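Local coordinates for NAD_Gly3P_dh, NAD-dependent glycerol-3-phosphate dehydrogenase (Streptosporangium roseum, PDB 5OCM), which is an imine reductase that binds NADP(H) and probably uses it to reduce imines to amines, at residues Leu23-Ala28 / Leu149-Ala154; His186-Leu191 / Thr199-Phe204; Ala220-Val223 / Tyr228-Leu231. All coordinates share one frame; numbering follows the deposited sequence.

Contact 1: Leu23-Ala28 / Leu149-Ala154; sequences LKDGHA and LRSLGA
S151 has its OG beside the backbone N and anti to the carbonyl carbon (chi1 -66°), and H27 holds CG in the same relation to its own backbone (chi1 -59°); the two torsions bring the hydroxyl and the imidazole together. The setting is the end of helix 13-24 in the Rossmann-type NAD-binding domain. A Schellman motif stops that helix, with G26 at positive phi as its C-prime residue, G26 N bonded to L23 O and H27 N to F22 O. The reversal leaves D25 and H27 both facing the 3-10 turn 150-152, where the nearest alpha carbons, D25 CA and S151 CA, are 6.2 Å apart. S151 OG is the hub. It accepts a bond from H27 NE2 at 2.9 Å, lying only 10° from the ring plane, and donates to D25 OD2 at 3.0 Å, meeting that oxygen on its anti side slightly out of the carboxylate plane. T148 O lies close by as a weak, competing acceptor for the same proton of this buried hydroxyl. S151 also packs on F22, and the contact thereby joins the turn before strand 155-160 to the helix that follows strand 6-9. The second carboxylate oxygen, D25 OD1, forms a salt bridge with K24 NZ at 3.3 Å, whose hydrogen bond is weak, and the same NZ is bonded to G127 O.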
loop_
_atom_site.group_PDB
_atom_site.type_symbol
_atom_site.label_atom_id
_atom_site.label_comp_id
_atom_site.label_asym_id
_atom_site.label_seq_id
_atom_site.Cartn_x
_atom_site.Cartn_y
_atom_site.Cartn_z
ATOM N N LEU A 23 -20.882 -23.970 -2.052
ATOM C CA LEU A 23 -21.907 -24.633 -1.261
ATOM C C LEU A 23 -22.856 -23.624 -0.602
ATOM O O LEU A 23 -24.089 -23.827 -0.615
ATOM C CB LEU A 23 -21.280 -25.513 -0.196
ATOM C CG LEU A 23 -20.583 -26.780 -0.693
ATOM C CD1 LEU A 23 -19.696 -27.321 0.401
ATOM C CD2 LEU A 23 -21.640 -27.813 -1.135
ATOM N N LYS A 24 -22.305 -22.534 -0.075
ATOM C CA LYS A 24 -23.111 -21.454 0.544
ATOM C C LYS A 24 -24.118 -20.860 -0.382
ATOM O O LYS A 24 -25.223 -20.469 0.037
ATOM C CB LYS A 24 -22.174 -20.365 1.094
ATOM C CG LYS A 24 -22.865 -19.097 1.597
ATOM C CD LYS A 24 -21.876 -18.116 2.272
ATOM C CE LYS A 24 -21.016 -17.375 1.257
ATOM N NZ LYS A 24 -21.791 -16.541 0.203
ATOM N N ASP A 25 -23.779 -20.769 -1.668
ATOM C CA ASP A 25 -24.696 -20.241 -2.662
ATOM C C ASP A 25 -25.596 -21.264 -3.316
ATOM O O ASP A 25 -26.262 -20.955 -4.297
ATOM C CB ASP A 25 -23.962 -19.432 -3.705
ATOM C CG ASP A 25 -23.682 -17.986 -3.224
ATOM O OD1 ASP A 25 -23.990 -17.604 -2.033
ATOM O OD2 ASP A 25 -23.150 -17.253 -4.070
ATOM N N GLY A 26 -25.608 -22.468 -2.778
ATOM C CA GLY A 26 -26.600 -23.462 -3.162
ATOM C C GLY A 26 -26.144 -24.330 -4.297
ATOM O O GLY A 26 -26.930 -25.099 -4.793
ATOM N N HIS A 27 -24.905 -24.212 -4.753
ATOM C CA HIS A 27 -24.450 -25.051 -5.887
ATOM C C HIS A 27 -24.121 -26.471 -5.406
ATOM O O HIS A 27 -23.447 -26.655 -4.391
ATOM C CB HIS A 27 -23.217 -24.463 -6.559
ATOM C CG HIS A 27 -23.443 -23.096 -7.092
ATOM N ND1 HIS A 27 -24.201 -22.854 -8.216
ATOM C CD2 HIS A 27 -23.020 -21.887 -6.645
ATOM C CE1 HIS A 27 -24.253 -21.541 -8.424
ATOM N NE2 HIS A 27 -23.546 -20.937 -7.479
ATOM N N ALA A 28 -24.573 -27.479 -6.136
ATOM C CA ALA A 28 -24.126 -28.837 -5.895
ATOM C C ALA A 28 -22.644 -28.936 -6.228
ATOM O O ALA A 28 -22.257 -28.610 -7.360
ATOM C CB ALA A 28 -24.937 -29.831 -6.711
ATOM N N LEU A 149 -19.478 -18.390 -11.079
ATOM C CA LEU A 149 -18.196 -17.855 -10.597
ATOM C C LEU A 149 -18.402 -16.736 -9.579
ATOM O O LEU A 149 -17.608 -16.611 -8.635
ATOM C CB LEU A 149 -17.337 -17.343 -11.748
ATOM C CG LEU A 149 -16.850 -18.530 -12.627
ATOM C CD1 LEU A 149 -16.254 -18.032 -13.944
ATOM C CD2 LEU A 149 -15.930 -19.518 -11.914
ATOM N N ARG A 150 -19.468 -15.956 -9.748
ATOM C CA ARG A 150 -19.767 -14.870 -8.795
ATOM C C ARG A 150 -20.017 -15.336 -7.371
ATOM O O ARG A 150 -19.920 -14.523 -6.427
ATOM C CB ARG A 150 -20.930 -13.963 -9.274
ATOM C CG ARG A 150 -20.488 -12.978 -10.357
ATOM C CD ARG A 150 -21.597 -12.111 -10.991
ATOM N NE ARG A 150 -22.173 -11.314 -9.895
ATOM C CZ ARG A 150 -21.618 -10.200 -9.356
ATOM N NH1 ARG A 150 -20.498 -9.648 -9.848
ATOM N NH2 ARG A 150 -22.219 -9.634 -8.303
ATOM N N SER A 151 -20.276 -16.625 -7.139
ATOM C CA SER A 151 -20.335 -17.142 -5.784
ATOM C C SER A 151 -19.070 -16.911 -4.984
ATOM O O SER A 151 -19.103 -16.858 -3.758
ATOM C CB SER A 151 -20.639 -18.653 -5.782
ATOM O OG SER A 151 -21.953 -18.844 -6.285
ATOM N N LEU A 152 -17.941 -16.832 -5.690
ATOM C CA LEU A 152 -16.635 -16.636 -5.044
ATOM C C LEU A 152 -16.411 -15.184 -4.638
ATOM O O LEU A 152 -15.600 -14.902 -3.762
ATOM C CB LEU A 152 -15.523 -17.097 -5.931
ATOM C CG LEU A 152 -15.629 -18.528 -6.452
ATOM C CD1 LEU A 152 -14.479 -18.863 -7.375
ATOM C CD2 LEU A 152 -15.714 -19.523 -5.287
ATOM N N GLY A 153 -17.146 -14.269 -5.242
ATOM C CA GLY A 153 -16.996 -12.841 -4.960
ATOM C C GLY A 153 -17.674 -11.934 -5.936
ATOM O O GLY A 153 -17.625 -12.158 -7.150
ATOM N N ALA A 154 -18.271 -10.878 -5.408
ATOM C CA ALA A 154 -18.927 -9.900 -6.282
ATOM C C ALA A 154 -17.939 -9.108 -7.115
ATOM O O ALA A 154 -18.315 -8.545 -8.102
ATOM C CB ALA A 154 -19.817 -8.926 -5.485
#

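Contact 2: His186-Leu191 / Thr199-Phe204; sequences HGAALL and TTFAPF
The F201 ring carries L191 CD1 over one face, while its CE2 corner reaches the backbone of G187 and A188 on the facing helix. L191 CD1 stands 23° off the normal of the F201 ring, displaced toward the rim beside CD1 and CE1 of F201, which makes this a CH-pi contact. The modelled approach is tighter than two carbons can sit, so the methyl is modelled over the face but its closeness is doubtful. Two torsions set up the meeting: F201 CG is anti to its backbone N (chi1 178°), extending the ring across to helix 165-192, whereas L191 CG lies beside its own N, and the two side chains cross at about a right angle. On the CE2 side of the ring, F201 CE2 lies 3.8 Å from both G187 C and A188 N. Such closeness to the backbone depends on G187 having no side chain on the surface turned toward F201. A188 CB adds a looser apolar contact, 4.4 Å from F201 CD2. The ring of F184 meets that of F201 with nearly parallel planes, and L173 of the second subunit also packs on F201. L191 itself packs on V196 and on L168 of the second subunit, so this buried patch is built by both chains. The axes of the short segments approach to 9.9 Å at 131° between their directions, which fits a pair running roughly antiparallel but well splayed. Helices 165-192 and 198-225, joined by the short connection 193-197, thus form a helical hairpin in the C-terminal domain, consistent with the intertwined dimer of imine reductases and their beta-hydroxyacid dehydrogenase relatives.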
loop_
_atom_site.group_PDB
_atom_site.type_symbol
_atom_site.label_atom_id
_atom_site.label_comp_id
_atom_site.label_asym_id
_atom_site.label_seq_id
_atom_site.Cartn_x
_atom_site.Cartn_y
_atom_site.Cartn_z
ATOM N N HIS A 186 7.587 -2.788 9.162
ATOM C CA HIS A 186 8.711 -1.922 9.592
ATOM C C HIS A 186 8.220 -0.774 10.453
ATOM O O HIS A 186 8.799 -0.471 11.531
ATOM C CB HIS A 186 9.475 -1.445 8.342
ATOM C CG HIS A 186 10.545 -0.420 8.600
ATOM N ND1 HIS A 186 11.328 -0.399 9.731
ATOM C CD2 HIS A 186 10.977 0.595 7.851
ATOM C CE1 HIS A 186 12.171 0.626 9.663
ATOM N NE2 HIS A 186 11.974 1.245 8.535
ATOM N N GLY A 187 7.138 -0.129 10.025
ATOM C CA GLY A 187 6.550 0.960 10.804
ATOM C C GLY A 187 6.085 0.533 12.157
ATOM O O GLY A 187 6.297 1.254 13.152
ATOM N N ALA A 188 5.440 -0.634 12.227
ATOM C CA ALA A 188 5.025 -1.178 13.510
ATOM C C ALA A 188 6.235 -1.452 14.423
ATOM O O ALA A 188 6.169 -1.159 15.625
ATOM C CB ALA A 188 4.257 -2.460 13.285
ATOM N N ALA A 189 7.310 -1.993 13.862
ATOM C CA ALA A 189 8.523 -2.252 14.645
ATOM C C ALA A 189 9.083 -0.931 15.210
ATOM O O ALA A 189 9.483 -0.837 16.386
ATOM C CB ALA A 189 9.560 -2.951 13.810
ATOM N N LEU A 190 9.126 0.087 14.345
ATOM C CA LEU A 190 9.621 1.415 14.763
ATOM C C LEU A 190 8.761 2.006 15.849
ATOM O O LEU A 190 9.275 2.425 16.910
ATOM C CB LEU A 190 9.653 2.353 13.539
ATOM C CG LEU A 190 10.140 3.785 13.801
ATOM C CD1 LEU A 190 11.518 3.837 14.449
ATOM C CD2 LEU A 190 10.247 4.548 12.489
ATOM N N LEU A 191 7.438 1.973 15.666
ATOM C CA LEU A 191 6.546 2.496 16.670
ATOM C C LEU A 191 6.534 1.704 17.968
ATOM O O LEU A 191 6.342 2.312 19.055
ATOM C CB LEU A 191 5.117 2.639 16.115
ATOM C CG LEU A 191 5.057 3.950 15.283
ATOM C CD1 LEU A 191 3.945 3.865 14.338
ATOM C CD2 LEU A 191 4.887 5.183 16.200
ATOM N N THR A 199 -1.682 -2.571 16.794
ATOM C CA THR A 199 -3.109 -2.314 16.663
ATOM C C THR A 199 -3.502 -0.856 16.858
ATOM O O THR A 199 -4.521 -0.418 16.335
ATOM C CB THR A 199 -3.964 -3.211 17.597
ATOM O OG1 THR A 199 -3.434 -3.108 18.923
ATOM C CG2 THR A 199 -3.906 -4.672 17.111
ATOM N N THR A 200 -2.711 -0.098 17.600
ATOM C CA THR A 200 -2.867 1.363 17.680
ATOM C C THR A 200 -2.462 2.053 16.379
ATOM O O THR A 200 -3.187 2.963 15.923
ATOM C CB THR A 200 -2.075 1.934 18.869
ATOM O OG1 THR A 200 -2.533 1.277 20.059
ATOM C CG2 THR A 200 -2.265 3.435 19.007
ATOM N N PHE A 201 -1.355 1.622 15.809
ATOM C CA PHE A 201 -0.831 2.155 14.548
ATOM C C PHE A 201 -1.719 1.828 13.351
ATOM O O PHE A 201 -1.879 2.653 12.454
ATOM C CB PHE A 201 0.588 1.634 14.357
ATOM C CG PHE A 201 1.254 2.075 13.062
ATOM C CD1 PHE A 201 1.263 3.408 12.705
ATOM C CD2 PHE A 201 1.922 1.157 12.272
ATOM C CE1 PHE A 201 1.928 3.831 11.538
ATOM C CE2 PHE A 201 2.578 1.547 11.116
ATOM C CZ PHE A 201 2.596 2.897 10.730
ATOM N N ALA A 202 -2.284 0.617 13.326
ATOM C CA ALA A 202 -2.996 0.130 12.124
ATOM C C ALA A 202 -4.037 1.063 11.535
ATOM O O ALA A 202 -4.064 1.272 10.311
ATOM C CB ALA A 202 -3.558 -1.270 12.326
ATOM N N PRO A 203 -4.930 1.648 12.366
ATOM C CA PRO A 203 -5.944 2.530 11.748
ATOM C C PRO A 203 -5.346 3.776 11.083
ATOM O O PRO A 203 -5.877 4.256 10.060
ATOM C CB PRO A 203 -6.846 2.938 12.923
ATOM C CG PRO A 203 -6.593 1.930 13.962
ATOM C CD PRO A 203 -5.230 1.343 13.777
ATOM N N PHE A 204 -4.234 4.264 11.625
ATOM C CA PHE A 204 -3.486 5.373 10.977
ATOM C C PHE A 204 -2.897 4.889 9.637
ATOM O O PHE A 204 -3.035 5.561 8.611
ATOM C CB PHE A 204 -2.381 5.890 11.894
ATOM C CG PHE A 204 -2.880 6.544 13.139
ATOM C CD1 PHE A 204 -3.221 7.910 13.140
ATOM C CD2 PHE A 204 -3.037 5.836 14.308
ATOM C CE1 PHE A 204 -3.727 8.521 14.291
ATOM C CE2 PHE A 204 -3.555 6.464 15.467
ATOM C CZ PHE A 204 -3.889 7.790 15.452
#

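Contact 3: Ala220-Val223 / Tyr228-Leu231; sequences AGQV and YPAL
Near the C-terminal end of helix 198-225 the chain reverses, bringing Y228 CA within 5.6 Å of Q222 CA, and then runs back past the last turns as an irregular segment. Q222 follows it with its side chain. With CG beside the backbone N (chi1 -64°) and the chain extended beyond it, the amide lies along the Y228-P229 backbone. Q222 NE2 donates to P229 O at 3.0 Å with an N-H...O angle of 166°. The donor sits in the carbonyl plane on a lone pair, at a C=O...N angle of 140°, and the acceptor lies close to the plane of the amide. The other half of the group is near the chain too: Q222 OE1 comes 3.4 Å from Y228 CA, while NE2 is also 3.4 Å from P229 CD, the proline ring passing obliquely across the glutamine. P229 O is shared with a weak bond from L231 N. That closes an inverse gamma turn centred on A230, and the turn swings L231 CD1 round to 4.1 Å from Q222 NE2. Within the helical C-terminal domain this loop leads from helix 198-225 to helix 235-252, passing directly into D232, a residue seen to bind NADP(+). L231 O also receives a bond from Q124 NE2 of the second subunit. Y228 turns along the helix end instead: its ring edge meets V223 CA, and I283 and A280 pack on the side chain. One water, in the plane of the tyrosine ring, bridges the two residues, lying 2.6 Å from Y228 OH and donating a hydrogen bond to V223 O at 2.7 Å.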
loop_
_atom_site.group_PDB
_atom_site.type_symbol
_atom_site.label_atom_id
_atom_site.label_comp_id
_atom_site.label_asym_id
_atom_site.label_seq_id
_atom_site.Cartn_x
_atom_site.Cartn_y
_atom_site.Cartn_z
ATOM N N ALA A 220 -0.289 7.427 -12.163
ATOM C CA ALA A 220 -0.526 6.570 -13.321
ATOM C C ALA A 220 -0.736 7.409 -14.579
ATOM O O ALA A 220 -0.273 7.077 -15.677
ATOM C CB ALA A 220 -1.733 5.688 -13.069
ATOM N N GLY A 221 -1.462 8.503 -14.463
ATOM C CA GLY A 221 -1.667 9.411 -15.583
ATOM C C GLY A 221 -0.344 9.988 -16.071
ATOM O O GLY A 221 -0.084 10.065 -17.269
ATOM N N GLN A 222 0.513 10.384 -15.134
ATOM C CA GLN A 222 1.818 10.886 -15.500
ATOM C C GLN A 222 2.681 9.825 -16.200
ATOM O O GLN A 222 3.324 10.138 -17.191
ATOM C CB GLN A 222 2.539 11.464 -14.281
ATOM C CG GLN A 222 1.849 12.684 -13.673
ATOM C CD GLN A 222 2.784 13.447 -12.701
ATOM O OE1 GLN A 222 3.797 12.919 -12.269
ATOM N NE2 GLN A 222 2.505 14.714 -12.458
ATOM N N VAL A 223 2.634 8.592 -15.716
ATOM C CA VAL A 223 3.319 7.467 -16.379
ATOM C C VAL A 223 2.838 7.330 -17.809
ATOM O O VAL A 223 3.676 7.205 -18.728
ATOM C CB VAL A 223 3.171 6.164 -15.609
ATOM C CG1 VAL A 223 3.649 4.998 -16.432
ATOM C CG2 VAL A 223 3.921 6.201 -14.277
ATOM N N TYR A 228 6.325 14.221 -15.826
ATOM C CA TYR A 228 6.259 14.038 -14.401
ATOM C C TYR A 228 6.437 15.340 -13.624
ATOM O O TYR A 228 7.319 15.425 -12.776
ATOM C CB TYR A 228 7.378 13.038 -14.014
ATOM C CG TYR A 228 7.485 11.842 -14.944
ATOM C CD1 TYR A 228 6.537 10.849 -14.918
ATOM C CD2 TYR A 228 8.548 11.693 -15.801
ATOM C CE1 TYR A 228 6.652 9.719 -15.763
ATOM C CE2 TYR A 228 8.651 10.598 -16.656
ATOM C CZ TYR A 228 7.689 9.632 -16.638
ATOM O OH TYR A 228 7.752 8.536 -17.456
ATOM N N PRO A 229 5.562 16.329 -13.843
ATOM C CA PRO A 229 5.718 17.566 -13.051
ATOM C C PRO A 229 5.437 17.313 -11.568
ATOM O O PRO A 229 4.588 16.529 -11.232
ATOM C CB PRO A 229 4.673 18.521 -13.674
ATOM C CG PRO A 229 3.601 17.604 -14.144
ATOM C CD PRO A 229 4.398 16.397 -14.716
ATOM N N ALA A 230 6.151 18.024 -10.708
ATOM C CA ALA A 230 5.996 17.907 -9.263
ATOM C C ALA A 230 4.854 18.777 -8.796
ATOM O O ALA A 230 5.069 19.880 -8.331
ATOM C CB ALA A 230 7.294 18.267 -8.574
ATOM N N LEU A 231 3.634 18.291 -8.973
ATOM C CA LEU A 231 2.449 19.030 -8.596
ATOM C C LEU A 231 2.214 19.028 -7.083
ATOM O O LEU A 231 1.603 19.913 -6.555
ATOM C CB LEU A 231 1.219 18.545 -9.307
ATOM C CG LEU A 231 1.393 18.739 -10.853
ATOM C CD1 LEU A 231 0.261 18.027 -11.599
ATOM C CD2 LEU A 231 1.482 20.206 -11.261
HETATM O O HOH W 1 6.310 6.639 -18.590
#

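Along the chain the three contacts come in series, each closing before the next opens. Contact 1 lies in the NAD-binding domain, beside the large mixed sheet; contacts 2 and 3 lie in the helical C-terminal domain and share helix 198-225, one near its start and one near its end, with centres 30 Å apart. The centre of contact 1 is 36 Å from that of contact 2 and 41 Å from that of contact 3, on the other side of the chain's centre from contact 3. Contacts 2 and 3 both touch the second subunit, whereas contact 1 meets no other chain of the assembly, so helix 198-225 connects two sites of dimer packing.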